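Local coordinates for metalloregulator ScaR (Streptococcus gordonii, PDB 3HRS), which is a manganese-activated transcriptional repressor of the DtxR/MntR family that probably binds DNA as a homodimer when its metal sites are filled, at residues A[189-194]-A[198-203]; A[141-146]-A[178-183]; A[88-93]-A[159-164]; A[81-86]-A[121-126]. One frame throughout, in Å; residues are numbered along the deposited sequence.

From the N terminus, contact 4 comes first: the end of helix 62-84 meets the loop at 121-126, closing a span that holds helices 90-101 and 106-115. Contact 3 opens inside that span, at 88-93, and closes beyond it at 159-164, so the two cross; it brings the start of helix 161-168 back to the metal-binding region. Contact 2 begins before contact 3 has closed, and these two also cross; it lays the loop 141-146 against strand 177-184. Contact 1 follows in series as a short hairpin and continues the same sheet, touching contact 2. Contacts 3 and 4 touch each other, partly through the metal-site residues Asp159 and His124.

Contact 1: A[189-194]-A[198-203]; sequences LYSLEV and EIQLAQ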
loop_
_atom_site.group_PDB
_atom_site.type_symbol
_atom_site.label_atom_id
_atom_site.label_comp_id
_atom_site.label_asym_id
_atom_site.label_seq_id
_atom_site.Cartn_x
_atom_site.Cartn_y
_atom_site.Cartn_z
ATOM N N LEU A 189 -26.550 -6.551 33.013
ATOM C CA LEU A 189 -26.216 -7.268 31.786
ATOM C C LEU A 189 -27.217 -7.070 30.656
ATOM O O LEU A 189 -28.365 -6.672 30.865
ATOM C CB LEU A 189 -26.061 -8.764 32.059
ATOM C CG LEU A 189 -25.072 -9.134 33.159
ATOM C CD1 LEU A 189 -25.015 -10.647 33.320
ATOM C CD2 LEU A 189 -23.688 -8.547 32.867
ATOM N N TYR A 190 -26.756 -7.353 29.445
ATOM C CA TYR A 190 -27.629 -7.403 28.290
ATOM C C TYR A 190 -27.731 -8.849 27.836
ATOM O O TYR A 190 -26.728 -9.553 27.722
ATOM C CB TYR A 190 -27.097 -6.504 27.174
ATOM C CG TYR A 190 -27.100 -5.037 27.541
ATOM C CD1 TYR A 190 -28.094 -4.182 27.074
ATOM C CD2 TYR A 190 -26.117 -4.509 28.364
ATOM C CE1 TYR A 190 -28.105 -2.839 27.417
ATOM C CE2 TYR A 190 -26.111 -3.171 28.706
ATOM C CZ TYR A 190 -27.107 -2.339 28.233
ATOM O OH TYR A 190 -27.100 -1.006 28.590
ATOM N N SER A 191 -28.957 -9.294 27.598
ATOM C CA SER A 191 -29.199 -10.667 27.191
ATOM C C SER A 191 -29.450 -10.749 25.688
ATOM O O SER A 191 -30.275 -10.015 25.140
ATOM C CB SER A 191 -30.384 -11.241 27.972
ATOM O OG SER A 191 -30.308 -10.891 29.347
ATOM N N LEU A 192 -28.731 -11.638 25.018
ATOM C CA LEU A 192 -28.904 -11.802 23.582
ATOM C C LEU A 192 -29.107 -13.262 23.216
ATOM O O LEU A 192 -28.624 -14.160 23.906
ATOM C CB LEU A 192 -27.699 -11.236 22.813
ATOM C CG LEU A 192 -27.540 -9.714 22.836
ATOM C CD1 LEU A 192 -26.224 -9.271 22.210
ATOM C CD2 LEU A 192 -28.715 -9.046 22.151
ATOM N N GLU A 193 -29.813 -13.480 22.111
ATOM C CA GLU A 193 -30.041 -14.812 21.571
ATOM C C GLU A 193 -29.390 -14.934 20.195
ATOM O O GLU A 193 -30.015 -14.659 19.164
ATOM C CB GLU A 193 -31.543 -15.081 21.476
ATOM C CG GLU A 193 -31.921 -16.535 21.285
ATOM C CD GLU A 193 -31.915 -17.294 22.585
ATOM O OE1 GLU A 193 -32.397 -18.448 22.596
ATOM O OE2 GLU A 193 -31.431 -16.735 23.595
ATOM N N VAL A 194 -28.126 -15.343 20.190
ATOM C CA VAL A 194 -27.357 -15.457 18.954
ATOM C C VAL A 194 -27.172 -16.915 18.567
ATOM O O VAL A 194 -26.359 -17.627 19.158
ATOM C CB VAL A 194 -25.974 -14.779 19.075
ATOM C CG1 VAL A 194 -25.250 -15.241 20.335
ATOM C CG2 VAL A 194 -25.135 -15.058 17.842
ATOM N N GLU A 198 -27.873 -18.513 24.364
ATOM C CA GLU A 198 -27.923 -17.330 25.217
ATOM C C GLU A 198 -26.519 -16.808 25.484
ATOM O O GLU A 198 -25.551 -17.569 25.480
ATOM C CB GLU A 198 -28.640 -17.637 26.531
ATOM C CG GLU A 198 -29.138 -16.407 27.279
ATOM C CD GLU A 198 -30.163 -16.756 28.355
ATOM O OE1 GLU A 198 -30.897 -15.849 28.804
ATOM O OE2 GLU A 198 -30.241 -17.940 28.751
ATOM N N ILE A 199 -26.414 -15.505 25.712
ATOM C CA ILE A 199 -25.122 -14.874 25.888
ATOM C C ILE A 199 -25.309 -13.547 26.624
ATOM O O ILE A 199 -26.300 -12.846 26.410
ATOM C CB ILE A 199 -24.457 -14.663 24.518
ATOM C CG1 ILE A 199 -22.957 -14.417 24.673
ATOM C CG2 ILE A 199 -25.135 -13.528 23.764
ATOM C CD1 ILE A 199 -22.216 -14.352 23.355
ATOM N N GLN A 200 -24.367 -13.207 27.502
ATOM C CA GLN A 200 -24.502 -12.005 28.324
ATOM C C GLN A 200 -23.388 -10.979 28.077
ATOM O O GLN A 200 -22.212 -11.271 28.287
ATOM C CB GLN A 200 -24.510 -12.391 29.802
ATOM C CG GLN A 200 -25.027 -13.798 30.088
ATOM C CD GLN A 200 -26.535 -13.883 30.061
ATOM O OE1 GLN A 200 -27.229 -12.918 30.387
ATOM N NE2 GLN A 200 -27.056 -15.047 29.673
ATOM N N LEU A 201 -23.746 -9.775 27.640
ATOM C CA LEU A 201 -22.740 -8.733 27.438
ATOM C C LEU A 201 -22.800 -7.693 28.544
ATOM O O LEU A 201 -23.870 -7.355 29.053
ATOM C CB LEU A 201 -22.915 -8.008 26.102
ATOM C CG LEU A 201 -23.355 -8.670 24.798
ATOM C CD1 LEU A 201 -23.487 -7.574 23.738
ATOM C CD2 LEU A 201 -22.390 -9.767 24.350
ATOM N N ALA A 202 -21.634 -7.172 28.899
ATOM C CA ALA A 202 -21.552 -6.069 29.834
ATOM C C ALA A 202 -21.850 -4.752 29.125
ATOM O O ALA A 202 -21.915 -4.689 27.898
ATOM C CB ALA A 202 -20.174 -6.028 30.470
ATOM N N GLN A 203 -22.025 -3.697 29.906
ATOM C CA GLN A 203 -22.277 -2.372 29.356
ATOM C C GLN A 203 -21.201 -1.908 28.358
ATOM O O GLN A 203 -21.524 -1.457 27.265
ATOM C CB GLN A 203 -22.445 -1.353 30.488
ATOM C CG GLN A 203 -22.947 0.016 30.044
ATOM C CD GLN A 203 -21.842 0.914 29.509
ATOM O OE1 GLN A 203 -20.656 0.674 29.742
ATOM N NE2 GLN A 203 -22.233 1.963 28.792
#
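With CG beside the backbone N in both Leu192 (chi1 -69°) and Leu201, which strand alternation puts on one face of the sheet, CD1 of Leu192 comes 3.6 Å from CD1 of Leu201. On the same face Ile199 has CG1 anti to N (chi1 -162°), which puts CG2 between N and the carbonyl carbon, 3.6 Å from Leu192 CB. Val194 reaches the same methyl, its CG1 3.8 Å from Ile199 CG2. Leu143, from a nearby loop, packs on both leucines.

The backbones run antiparallel. Tyr190 and Leu201 form a hydrogen-bonded pair, with Tyr190 N to Leu201 O at 2.9 Å and Leu201 N to Tyr190 O at 3.0 Å. In the next such pair, Leu192 N gives a sound bond to Ile199 O at 3.1 Å, whereas the return from Ile199 N is weak. Ser191, Gln200, Glu193 and Glu198 occupy the other face; there Glu193 OE2 and Glu198 OE1 are 5.3 Å apart, a like-charged pair that probably repels mildly.

This is a beta hairpin at the margin of the five-stranded antiparallel sheet, with strand 189-194 also bonded to strand 177-184, in the SH3-like FeoA domain.

Contact 2: A[141-146]-A[178-183]; sequences LTLEEA and IRFLGY
The Phe180 ring is filled on both faces: Leu143 CD1 lies over one, and the backbone N of Gly182, two residues further along the same strand, sits 3.3 Å above the plane of the other, offset toward the rim. At the ring edge, near its plane, Ala146 O comes 3.4 Å from Phe180 CE2. The CH-pi contact is well directed, with Leu143 CD1 4.3 Å from the centroid of the Phe180 ring and only 17° off its normal. Ala146 adds its methyl, CB lying 4.2 Å from Phe180 CE2.

Phe180 extends anti to its own nitrogen (chi1 -173°), carrying the ring off the strand toward the loop. Leu143 shares that first torsion, and its second (59°) then turns CD1 over the ring. The two loop residues are set by a type I beta turn from Leu143 to Ala146, closed by Ala146 N to Leu143 O at 3.0 Å. Tyr152 of strand 150-157 packs on both Ala146 and Phe180, while Leu143 also touches Leu201.

Apolar packing, with a methyl over the electron-rich face of the ring, is thus what fastens the loop to the sheet; the carbonyl oxygen at the rim may add a little electrostatic attraction.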
loop_
_atom_site.group_PDB
_atom_site.type_symbol
_atom_site.label_atom_id
_atom_site.label_comp_id
_atom_site.label_asym_id
_atom_site.label_seq_id
_atom_site.Cartn_x
_atom_site.Cartn_y
_atom_site.Cartn_z
ATOM N N LEU A 141 -27.695 3.493 16.140
ATOM C CA LEU A 141 -28.370 2.896 17.300
ATOM C C LEU A 141 -27.570 1.773 17.975
ATOM O O LEU A 141 -27.429 0.668 17.441
ATOM C CB LEU A 141 -29.778 2.429 16.916
ATOM C CG LEU A 141 -30.761 1.957 18.003
ATOM C CD1 LEU A 141 -30.868 0.436 18.074
ATOM C CD2 LEU A 141 -30.432 2.538 19.371
ATOM N N THR A 142 -27.050 2.075 19.164
ATOM C CA THR A 142 -26.207 1.142 19.913
ATOM C C THR A 142 -27.051 0.169 20.743
ATOM O O THR A 142 -28.211 0.443 21.034
ATOM C CB THR A 142 -25.170 1.894 20.801
ATOM O OG1 THR A 142 -24.244 0.962 21.368
ATOM C CG2 THR A 142 -25.845 2.625 21.927
ATOM N N LEU A 143 -26.480 -0.972 21.112
ATOM C CA LEU A 143 -27.245 -1.963 21.849
ATOM C C LEU A 143 -27.720 -1.370 23.172
ATOM O O LEU A 143 -28.892 -1.505 23.540
ATOM C CB LEU A 143 -26.429 -3.234 22.102
ATOM C CG LEU A 143 -27.179 -4.389 22.795
ATOM C CD1 LEU A 143 -28.386 -4.823 21.968
ATOM C CD2 LEU A 143 -26.283 -5.599 23.127
ATOM N N GLU A 144 -26.819 -0.709 23.885
ATOM C CA GLU A 144 -27.180 -0.183 25.193
ATOM C C GLU A 144 -28.338 0.818 25.120
ATOM O O GLU A 144 -29.202 0.835 26.004
ATOM C CB GLU A 144 -25.977 0.428 25.916
ATOM C CG GLU A 144 -25.824 1.926 25.742
ATOM C CD GLU A 144 -24.927 2.527 26.805
ATOM O OE1 GLU A 144 -24.003 3.295 26.450
ATOM O OE2 GLU A 144 -25.135 2.215 27.995
ATOM N N GLU A 145 -28.365 1.642 24.077
ATOM C CA GLU A 145 -29.465 2.585 23.935
ATOM C C GLU A 145 -30.572 2.027 23.037
ATOM O O GLU A 145 -31.211 2.759 22.284
ATOM C CB GLU A 145 -28.975 3.971 23.483
ATOM C CG GLU A 145 -28.530 4.083 22.033
ATOM C CD GLU A 145 -27.553 5.239 21.804
ATOM O OE1 GLU A 145 -26.856 5.241 20.763
ATOM O OE2 GLU A 145 -27.477 6.138 22.671
ATOM N N ALA A 146 -30.803 0.722 23.144
ATOM C CA ALA A 146 -31.869 0.068 22.397
ATOM C C ALA A 146 -33.094 -0.129 23.283
ATOM O O ALA A 146 -33.039 -0.855 24.283
ATOM C CB ALA A 146 -31.391 -1.264 21.842
ATOM N N ILE A 178 -30.301 -11.105 15.799
ATOM C CA ILE A 178 -30.019 -10.988 17.213
ATOM C C ILE A 178 -31.319 -10.773 17.968
ATOM O O ILE A 178 -32.100 -9.888 17.617
ATOM C CB ILE A 178 -29.044 -9.802 17.451
ATOM C CG1 ILE A 178 -27.597 -10.274 17.304
ATOM C CG2 ILE A 178 -29.243 -9.164 18.802
ATOM C CD1 ILE A 178 -27.327 -11.588 18.001
ATOM N N ARG A 179 -31.570 -11.606 18.979
ATOM C CA ARG A 179 -32.703 -11.389 19.861
ATOM C C ARG A 179 -32.245 -10.685 21.133
ATOM O O ARG A 179 -31.512 -11.260 21.941
ATOM C CB ARG A 179 -33.366 -12.709 20.242
ATOM C CG ARG A 179 -34.124 -13.443 19.139
ATOM C CD ARG A 179 -34.799 -14.686 19.750
ATOM N NE ARG A 179 -35.461 -15.545 18.770
ATOM C CZ ARG A 179 -35.800 -16.812 18.998
ATOM N NH1 ARG A 179 -35.526 -17.371 20.172
ATOM N NH2 ARG A 179 -36.403 -17.526 18.053
ATOM N N PHE A 180 -32.678 -9.439 21.298
ATOM C CA PHE A 180 -32.437 -8.678 22.518
ATOM C C PHE A 180 -33.457 -9.080 23.572
ATOM O O PHE A 180 -34.658 -9.015 23.320
ATOM C CB PHE A 180 -32.586 -7.186 22.233
ATOM C CG PHE A 180 -32.206 -6.299 23.389
ATOM C CD1 PHE A 180 -31.214 -6.676 24.282
ATOM C CD2 PHE A 180 -32.815 -5.066 23.559
ATOM C CE1 PHE A 180 -30.850 -5.848 25.333
ATOM C CE2 PHE A 180 -32.456 -4.234 24.611
ATOM C CZ PHE A 180 -31.473 -4.625 25.496
ATOM N N LEU A 181 -32.991 -9.491 24.749
ATOM C CA LEU A 181 -33.903 -9.859 25.835
ATOM C C LEU A 181 -33.982 -8.763 26.889
ATOM O O LEU A 181 -34.518 -8.976 27.968
ATOM C CB LEU A 181 -33.475 -11.175 26.485
ATOM C CG LEU A 181 -33.273 -12.322 25.499
ATOM C CD1 LEU A 181 -32.584 -13.499 26.169
ATOM C CD2 LEU A 181 -34.606 -12.731 24.895
ATOM N N GLY A 182 -33.433 -7.594 26.573
ATOM C CA GLY A 182 -33.501 -6.450 27.462
ATOM C C GLY A 182 -32.334 -6.334 28.422
ATOM O O GLY A 182 -31.579 -7.283 28.643
ATOM N N TYR A 183 -32.177 -5.145 28.983
ATOM C CA TYR A 183 -31.240 -4.932 30.069
ATOM C C TYR A 183 -31.867 -5.463 31.362
ATOM O O TYR A 183 -32.982 -5.077 31.707
ATOM C CB TYR A 183 -30.963 -3.434 30.204
ATOM C CG TYR A 183 -29.873 -3.068 31.184
ATOM C CD1 TYR A 183 -28.583 -2.821 30.746
ATOM C CD2 TYR A 183 -30.134 -2.955 32.541
ATOM C CE1 TYR A 183 -27.579 -2.475 31.630
ATOM C CE2 TYR A 183 -29.135 -2.611 33.435
ATOM C CZ TYR A 183 -27.860 -2.371 32.972
ATOM O OH TYR A 183 -26.856 -2.028 33.849
#

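Contact 3: A[88-93]-A[159-164]; sequences YTTEEI and DNFDLL. With SO4 (sulfate ion), chain C; SO4 (sulfate ion), chain D.
Unusually, two helix beginnings meet here, Thr90 opening one helix and Phe161 the other, and a methyl touches a ring at its edge instead of over a face. Thr90 CG2 lies in the plane of the Phe161 ring, 3.8 Å from both CD1 and CE1 of Phe161. Phe161 projects anti to its backbone N (chi1 171°), which carries the ring across to the other helix. Glu91 contributes its CA, 4.2 Å from Phe161 CE1, and Leu164 CB stands 4.2 Å from Thr90 CG2.

Both helices are capped. Thr89 and Glu92 make a capping box, with Glu92 N to Thr89 OG1 at 3.1 Å; Asn160 caps the other helix through a weak bond from Asp162 N. One sulfate, probably from the crystallisation liquor, accepts from Asp159 N, with 2.8 Å to its O3; a second, doubtfully placed, is weakly held by Phe161 N. His158 and Arg76 also bind sulfate here. Asp159 is a zinc ligand in a structure of this protein; in this metal-free model its OD2 is hydrogen-bonded to His75.

The two segments touch through apolar groups alone, but the helices are also tied by the Thr90-Glu168 hydrogen bond and the Phe161-His94 ring stack just outside them, so the metal-binding and FeoA regions meet by mixed chemistry.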
loop_
_atom_site.group_PDB
_atom_site.type_symbol
_atom_site.label_atom_id
_atom_site.label_comp_id
_atom_site.label_asym_id
_atom_site.label_seq_id
_atom_site.Cartn_x
_atom_site.Cartn_y
_atom_site.Cartn_z
ATOM N N TYR A 88 -7.690 -11.026 3.571
ATOM C CA TYR A 88 -7.109 -10.808 4.902
ATOM C C TYR A 88 -8.003 -11.275 6.052
ATOM O O TYR A 88 -9.235 -11.196 5.981
ATOM C CB TYR A 88 -6.733 -9.326 5.103
ATOM C CG TYR A 88 -5.315 -8.975 4.645
ATOM C CD1 TYR A 88 -4.930 -9.131 3.328
ATOM C CD2 TYR A 88 -4.376 -8.500 5.535
ATOM C CE1 TYR A 88 -3.668 -8.841 2.923
ATOM C CE2 TYR A 88 -3.102 -8.198 5.129
ATOM C CZ TYR A 88 -2.755 -8.365 3.826
ATOM O OH TYR A 88 -1.478 -8.051 3.412
ATOM N N THR A 89 -7.370 -11.772 7.110
ATOM C CA THR A 89 -8.086 -12.146 8.322
ATOM C C THR A 89 -7.938 -11.046 9.331
ATOM O O THR A 89 -6.974 -10.285 9.311
ATOM C CB THR A 89 -7.499 -13.388 9.016
ATOM O OG1 THR A 89 -6.193 -13.078 9.520
ATOM C CG2 THR A 89 -7.424 -14.584 8.066
ATOM N N THR A 90 -8.892 -10.994 10.240
ATOM C CA THR A 90 -8.853 -10.064 11.335
ATOM C C THR A 90 -7.460 -9.853 11.915
ATOM O O THR A 90 -7.022 -8.704 12.117
ATOM C CB THR A 90 -9.823 -10.502 12.412
ATOM O OG1 THR A 90 -11.155 -10.272 11.931
ATOM C CG2 THR A 90 -9.601 -9.699 13.676
ATOM N N GLU A 91 -6.764 -10.947 12.182
ATOM C CA GLU A 91 -5.414 -10.847 12.730
ATOM C C GLU A 91 -4.460 -10.197 11.730
ATOM O O GLU A 91 -3.701 -9.300 12.071
ATOM C CB GLU A 91 -4.895 -12.224 13.145
ATOM C CG GLU A 91 -3.807 -12.169 14.211
ATOM C CD GLU A 91 -3.480 -13.540 14.781
ATOM O OE1 GLU A 91 -2.883 -14.364 14.048
ATOM O OE2 GLU A 91 -3.817 -13.794 15.962
ATOM N N GLU A 92 -4.504 -10.658 10.487
ATOM C CA GLU A 92 -3.669 -10.085 9.446
ATOM C C GLU A 92 -3.904 -8.579 9.357
ATOM O O GLU A 92 -2.959 -7.782 9.299
ATOM C CB GLU A 92 -3.942 -10.775 8.103
ATOM C CG GLU A 92 -3.462 -12.227 8.068
ATOM C CD GLU A 92 -4.047 -13.045 6.926
ATOM O OE1 GLU A 92 -3.456 -14.093 6.585
ATOM O OE2 GLU A 92 -5.096 -12.657 6.372
ATOM N N ILE A 93 -5.167 -8.187 9.355
ATOM C CA ILE A 93 -5.508 -6.778 9.231
ATOM C C ILE A 93 -4.949 -5.979 10.392
ATOM O O ILE A 93 -4.405 -4.899 10.207
ATOM C CB ILE A 93 -7.013 -6.574 9.139
ATOM C CG1 ILE A 93 -7.472 -6.925 7.725
ATOM C CG2 ILE A 93 -7.357 -5.147 9.446
ATOM C CD1 ILE A 93 -8.961 -6.842 7.525
ATOM N N ASP A 159 -14.284 -1.116 15.096
ATOM C CA ASP A 159 -13.175 -1.823 14.465
ATOM C C ASP A 159 -12.225 -2.534 15.442
ATOM O O ASP A 159 -11.579 -3.505 15.076
ATOM C CB ASP A 159 -12.389 -0.856 13.579
ATOM C CG ASP A 159 -12.199 -1.396 12.193
ATOM O OD1 ASP A 159 -12.307 -2.629 12.043
ATOM O OD2 ASP A 159 -11.978 -0.605 11.255
ATOM N N ASN A 160 -12.137 -2.029 16.668
ATOM C CA ASN A 160 -11.309 -2.597 17.740
ATOM C C ASN A 160 -10.933 -4.118 17.678
ATOM O O ASN A 160 -11.796 -5.017 17.759
ATOM C CB ASN A 160 -11.968 -2.248 19.079
ATOM C CG ASN A 160 -11.089 -2.558 20.263
ATOM O OD1 ASN A 160 -9.865 -2.645 20.138
ATOM N ND2 ASN A 160 -11.708 -2.724 21.430
ATOM N N PHE A 161 -9.634 -4.395 17.577
ATOM C CA PHE A 161 -9.142 -5.759 17.402
ATOM C C PHE A 161 -9.501 -6.684 18.561
ATOM O O PHE A 161 -9.649 -7.910 18.388
ATOM C CB PHE A 161 -7.619 -5.771 17.181
ATOM C CG PHE A 161 -7.017 -7.151 17.217
ATOM C CD1 PHE A 161 -7.432 -8.125 16.327
ATOM C CD2 PHE A 161 -6.051 -7.478 18.152
ATOM C CE1 PHE A 161 -6.894 -9.403 16.370
ATOM C CE2 PHE A 161 -5.511 -8.747 18.197
ATOM C CZ PHE A 161 -5.934 -9.713 17.303
ATOM N N ASP A 162 -9.610 -6.107 19.751
ATOM C CA ASP A 162 -9.944 -6.914 20.905
ATOM C C ASP A 162 -11.437 -7.189 20.882
ATOM O O ASP A 162 -11.886 -8.296 21.180
ATOM C CB ASP A 162 -9.506 -6.231 22.199
ATOM C CG ASP A 162 -8.048 -6.513 22.539
ATOM O OD1 ASP A 162 -7.533 -5.899 23.502
ATOM O OD2 ASP A 162 -7.423 -7.350 21.842
ATOM N N LEU A 163 -12.203 -6.185 20.484
ATOM C CA LEU A 163 -13.638 -6.354 20.365
ATOM C C LEU A 163 -13.944 -7.394 19.307
ATOM O O LEU A 163 -14.737 -8.298 19.555
ATOM C CB LEU A 163 -14.309 -5.034 20.015
ATOM C CG LEU A 163 -15.817 -5.085 19.836
ATOM C CD1 LEU A 163 -16.440 -5.499 21.132
ATOM C CD2 LEU A 163 -16.352 -3.725 19.398
ATOM N N LEU A 164 -13.317 -7.278 18.133
ATOM C CA LEU A 164 -13.586 -8.237 17.074
ATOM C C LEU A 164 -13.315 -9.641 17.589
ATOM O O LEU A 164 -14.150 -10.544 17.434
ATOM C CB LEU A 164 -12.756 -7.951 15.824
ATOM C CG LEU A 164 -13.353 -7.107 14.686
ATOM C CD1 LEU A 164 -14.517 -6.243 15.105
ATOM C CD2 LEU A 164 -12.288 -6.221 14.098
HETATM S S SO4 C . -15.177 2.357 14.279
HETATM O O1 SO4 C . -16.480 1.729 14.021
HETATM O O2 SO4 C . -15.419 3.742 14.671
HETATM O O3 SO4 C . -14.461 1.678 15.369
HETATM O O4 SO4 C . -14.365 2.320 13.050
HETATM S S SO4 D . -6.829 -1.817 16.918
HETATM O O1 SO4 D . -5.439 -1.493 16.607
HETATM O O2 SO4 D . -7.195 -3.010 16.159
HETATM O O3 SO4 D . -6.960 -2.035 18.360
HETATM O O4 SO4 D . -7.705 -0.717 16.516
#

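Contact 4: A[81-86]-A[121-126]; sequences FLVHHL and ACPHGG
Pro123, which packs on Val83, rides on a loop closed by a bond from Cys122 N to Gly126 O at 2.8 Å. Inside that loop Cys122 to Gly125 form a type I beta turn, with Gly125 N to Cys122 O at 2.9 Å, in the metal-binding and dimerisation region. Against it packs the last part of helix 62-84, whose backbone is held by His85 N to Phe81 O at 2.9 Å.

The contact is small and lies at the surface. The proline ring and the Val83 and His84 side chains run antiparallel alongside one another, touching at Pro123 CG. His84 has CG beside its backbone N (chi1 -71°), and its imidazole leans to the proline obliquely, NE2 lying 4.2 Å from Pro123 CG.

Cys122 and His124, which flank the proline, bind zinc in a structure of this protein, as does Glu79, one helical turn before Val83; the Glu79 side chain touches both Pro123 and His124. On another side of the helix Phe81 meets Phe81 of the second subunit, so the same few turns serve the dimer interface. At the centre of the contact a single carbon does the touching: Pro123 CG lies 3.8 Å from Val83 CG1 and 4.2 Å from Val83 CG2.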
loop_
_atom_site.group_PDB
_atom_site.type_symbol
_atom_site.label_atom_id
_atom_site.label_comp_id
_atom_site.label_asym_id
_atom_site.label_seq_id
_atom_site.Cartn_x
_atom_site.Cartn_y
_atom_site.Cartn_z
ATOM N N PHE A 81 -10.604 -3.235 0.890
ATOM C CA PHE A 81 -9.703 -3.837 -0.087
ATOM C C PHE A 81 -9.039 -5.092 0.489
ATOM O O PHE A 81 -9.044 -6.124 -0.140
ATOM C CB PHE A 81 -8.656 -2.833 -0.609
ATOM C CG PHE A 81 -7.573 -3.455 -1.467
ATOM C CD1 PHE A 81 -7.825 -3.809 -2.785
ATOM C CD2 PHE A 81 -6.291 -3.659 -0.957
ATOM C CE1 PHE A 81 -6.809 -4.359 -3.587
ATOM C CE2 PHE A 81 -5.265 -4.202 -1.752
ATOM C CZ PHE A 81 -5.521 -4.552 -3.063
ATOM N N LEU A 82 -8.475 -4.994 1.685
ATOM C CA LEU A 82 -7.715 -6.095 2.255
ATOM C C LEU A 82 -8.529 -7.358 2.438
ATOM O O LEU A 82 -8.061 -8.464 2.107
ATOM C CB LEU A 82 -7.068 -5.699 3.578
ATOM C CG LEU A 82 -6.005 -4.620 3.350
ATOM C CD1 LEU A 82 -5.158 -4.447 4.594
ATOM C CD2 LEU A 82 -5.146 -4.981 2.133
ATOM N N VAL A 83 -9.745 -7.218 2.960
ATOM C CA VAL A 83 -10.518 -8.418 3.227
ATOM C C VAL A 83 -11.201 -8.978 1.988
ATOM O O VAL A 83 -11.118 -10.178 1.739
ATOM C CB VAL A 83 -11.467 -8.306 4.450
ATOM C CG1 VAL A 83 -11.514 -6.900 4.975
ATOM C CG2 VAL A 83 -12.860 -8.840 4.117
ATOM N N HIS A 84 -11.835 -8.135 1.188
ATOM C CA HIS A 84 -12.467 -8.626 -0.044
ATOM C C HIS A 84 -11.552 -9.030 -1.210
ATOM O O HIS A 84 -11.855 -9.951 -1.977
ATOM C CB HIS A 84 -13.494 -7.643 -0.533
ATOM C CG HIS A 84 -14.704 -7.591 0.333
ATOM N ND1 HIS A 84 -15.884 -6.996 -0.064
ATOM C CD2 HIS A 84 -14.926 -8.081 1.578
ATOM C CE1 HIS A 84 -16.784 -7.119 0.893
ATOM N NE2 HIS A 84 -16.225 -7.773 1.902
ATOM N N HIS A 85 -10.446 -8.346 -1.374
ATOM C CA HIS A 85 -9.637 -8.613 -2.554
ATOM C C HIS A 85 -8.534 -9.558 -2.181
ATOM O O HIS A 85 -8.269 -10.489 -2.929
ATOM C CB HIS A 85 -9.092 -7.318 -3.184
ATOM C CG HIS A 85 -10.110 -6.589 -3.999
ATOM N ND1 HIS A 85 -9.825 -6.030 -5.231
ATOM C CD2 HIS A 85 -11.424 -6.349 -3.770
ATOM C CE1 HIS A 85 -10.919 -5.469 -5.722
ATOM N NE2 HIS A 85 -11.903 -5.648 -4.856
ATOM N N LEU A 86 -7.919 -9.352 -1.014
ATOM C CA LEU A 86 -6.748 -10.146 -0.630
ATOM C C LEU A 86 -7.035 -11.233 0.401
ATOM O O LEU A 86 -6.122 -11.908 0.860
ATOM C CB LEU A 86 -5.637 -9.229 -0.129
ATOM C CG LEU A 86 -5.276 -8.080 -1.091
ATOM C CD1 LEU A 86 -3.983 -7.394 -0.651
ATOM C CD2 LEU A 86 -5.143 -8.593 -2.527
ATOM N N ALA A 121 -19.907 1.151 2.421
ATOM C CA ALA A 121 -19.662 0.623 3.759
ATOM C C ALA A 121 -18.553 -0.424 3.799
ATOM O O ALA A 121 -18.451 -1.235 2.878
ATOM C CB ALA A 121 -20.939 0.031 4.305
ATOM N N CYS A 122 -17.728 -0.402 4.857
ATOM C CA CYS A 122 -16.704 -1.435 5.052
ATOM C C CYS A 122 -17.341 -2.693 5.685
ATOM O O CYS A 122 -18.489 -2.651 6.151
ATOM C CB CYS A 122 -15.562 -0.936 5.928
ATOM S SG CYS A 122 -16.010 -0.593 7.643
ATOM N N PRO A 123 -16.602 -3.817 5.717
ATOM C CA PRO A 123 -17.242 -5.063 6.180
ATOM C C PRO A 123 -17.806 -5.009 7.615
ATOM O O PRO A 123 -18.629 -5.858 7.944
ATOM C CB PRO A 123 -16.120 -6.115 6.075
ATOM C CG PRO A 123 -15.069 -5.482 5.187
ATOM C CD PRO A 123 -15.167 -4.002 5.445
ATOM N N HIS A 124 -17.408 -4.052 8.450
ATOM C CA HIS A 124 -17.998 -4.001 9.789
ATOM C C HIS A 124 -19.163 -3.047 9.921
ATOM O O HIS A 124 -19.550 -2.704 11.040
ATOM C CB HIS A 124 -16.960 -3.681 10.845
ATOM C CG HIS A 124 -15.916 -4.733 10.982
ATOM N ND1 HIS A 124 -14.590 -4.507 10.684
ATOM C CD2 HIS A 124 -16.004 -6.026 11.372
ATOM C CE1 HIS A 124 -13.901 -5.613 10.901
ATOM N NE2 HIS A 124 -14.735 -6.547 11.323
ATOM N N GLY A 125 -19.716 -2.612 8.793
ATOM C CA GLY A 125 -20.920 -1.802 8.805
ATOM C C GLY A 125 -20.647 -0.313 8.934
ATOM O O GLY A 125 -21.554 0.538 8.805
ATOM N N GLY A 126 -19.386 0.006 9.211
ATOM C CA GLY A 126 -18.951 1.384 9.178
ATOM C C GLY A 126 -19.223 1.954 7.803
ATOM O O GLY A 126 -18.905 1.327 6.759
#